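PDB 5B82: Tll0287 protein from Thermosynechococcus elongatus, which binds a covalently attached heme c with His/Cys axial ligation in a PAS-like domain, and may serve in redox sensing or signalling linked to photosynthesis. Local coordinates for residues A[178-181]-A[182-186]. Sequence-based numbering, arbitrary orientation.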
loop_
_atom_site.group_PDB
_atom_site.type_symbol
_atom_site.label_atom_id
_atom_site.label_comp_id
_atom_site.label_asym_id
_atom_site.label_seq_id
_atom_site.Cartn_x
_atom_site.Cartn_y
_atom_site.Cartn_z
ATOM N N VAL A 178 8.364 4.252 3.622
ATOM C CA VAL A 178 9.261 5.251 3.055
ATOM C C VAL A 178 10.578 5.272 3.811
ATOM O O VAL A 178 10.591 5.164 5.035
ATOM C CB VAL A 178 8.645 6.655 3.127
ATOM C CG1 VAL A 178 9.613 7.696 2.581
ATOM C CG2 VAL A 178 7.318 6.692 2.381
ATOM N N THR A 179 11.685 5.406 3.087
ATOM C CA THR A 179 12.976 5.591 3.729
ATOM C C THR A 179 13.642 6.881 3.259
ATOM O O THR A 179 13.775 7.124 2.058
ATOM C CB THR A 179 13.930 4.414 3.456
ATOM O OG1 THR A 179 13.428 3.237 4.094
ATOM C CG2 THR A 179 15.332 4.710 4.010
ATOM N N ILE A 180 14.047 7.712 4.216
ATOM C CA ILE A 180 14.951 8.815 3.926
ATOM C C ILE A 180 16.363 8.339 4.271
ATOM O O ILE A 180 16.733 8.278 5.442
ATOM C CB ILE A 180 14.627 10.075 4.739
ATOM C CG1 ILE A 180 13.132 10.417 4.659
ATOM C CG2 ILE A 180 15.493 11.246 4.250
ATOM C CD1 ILE A 180 12.743 11.579 5.552
ATOM N N PRO A 181 17.144 7.982 3.251
ATOM C CA PRO A 181 18.448 7.341 3.473
ATOM C C PRO A 181 19.398 8.180 4.328
ATOM O O PRO A 181 19.350 9.401 4.268
ATOM C CB PRO A 181 19.009 7.176 2.059
ATOM C CG PRO A 181 18.274 8.154 1.233
ATOM C CD PRO A 181 16.894 8.251 1.827
ATOM N N GLN A 182 20.224 7.515 5.128
ATOM C CA GLN A 182 21.245 8.167 5.940
ATOM C C GLN A 182 22.233 8.962 5.072
ATOM O O GLN A 182 22.564 10.102 5.385
ATOM C CB GLN A 182 21.999 7.111 6.758
ATOM C CG GLN A 182 23.038 7.657 7.716
ATOM C CD GLN A 182 22.503 7.867 9.132
ATOM O OE1 GLN A 182 22.419 8.997 9.609
ATOM N NE2 GLN A 182 22.172 6.772 9.819
ATOM N N ILE A 183 22.708 8.351 3.987
ATOM C CA ILE A 183 23.570 9.040 3.029
ATOM C C ILE A 183 22.807 9.509 1.789
ATOM O O ILE A 183 22.224 8.692 1.077
ATOM C CB ILE A 183 24.739 8.138 2.558
ATOM C CG1 ILE A 183 25.474 7.538 3.756
ATOM C CG2 ILE A 183 25.691 8.929 1.684
ATOM C CD1 ILE A 183 25.924 8.564 4.764
ATOM N N GLN A 184 22.804 10.820 1.548
ATOM C CA GLN A 184 22.176 11.410 0.362
ATOM C C GLN A 184 23.181 11.495 -0.770
ATOM O O GLN A 184 24.307 11.015 -0.645
ATOM C CB GLN A 184 21.674 12.827 0.659
ATOM C CG GLN A 184 20.228 12.918 1.086
ATOM C CD GLN A 184 19.991 12.303 2.444
ATOM O OE1 GLN A 184 20.793 12.479 3.370
ATOM N NE2 GLN A 184 18.885 11.569 2.575
ATOM N N GLN A 185 22.790 12.133 -1.869
ATOM C CA GLN A 185 23.714 12.340 -2.983
ATOM C C GLN A 185 24.174 13.795 -3.088
ATOM O O GLN A 185 25.263 14.074 -3.591
ATOM C CB GLN A 185 23.103 11.862 -4.304
ATOM C CG GLN A 185 24.112 11.763 -5.442
ATOM C CD GLN A 185 23.586 10.980 -6.630
ATOM O OE1 GLN A 185 22.515 10.374 -6.564
ATOM N NE2 GLN A 185 24.341 10.986 -7.724
ATOM N N ALA A 186 23.345 14.716 -2.606
ATOM C CA ALA A 186 23.694 16.136 -2.608
ATOM C C ALA A 186 23.187 16.834 -1.349
ATOM O O ALA A 186 22.774 16.182 -0.390
ATOM C CB ALA A 186 23.150 16.821 -3.857
#
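Gln184 folds back on Pro181 where strand 172-181 gives way to the C-terminal tail, a worked example of a side chain three residues on reaching back to the carbonyl at the strand end. The two side chains cross at about a right angle; the glutamine's bend at chi2 (68°) brings NE2 back to Pro181, where it donates to Pro181 O at 2.8 Å. The distance is ordinary but the bond is bent, with an N-H...O angle of 131°, and the carbonyl oxygen lies well out of the glutamine amide plane. The same nitrogen rests 3.7 Å from Pro181 CG and 3.8 Å from Ile180 CG2, so the amide has an aliphatic flank beside its polar grip. Pro181 CB meets Ile183 O at 3.7 Å, which packs the ring against the turn. On the strand side of the junction, Ile180 is buried against Val34 of helix 28-49 and Trp84, and Gln182 is anchored through its amide to Lys126 O. The loose side begins at the exposed Ile183 and Gln184 and runs into the poorly ordered Gln185 and Ala186. A single bent amide bond, with a few contacts of polar atoms with aliphatic carbons, implies weak local tethering of the tail, consistent with the disorder beyond it.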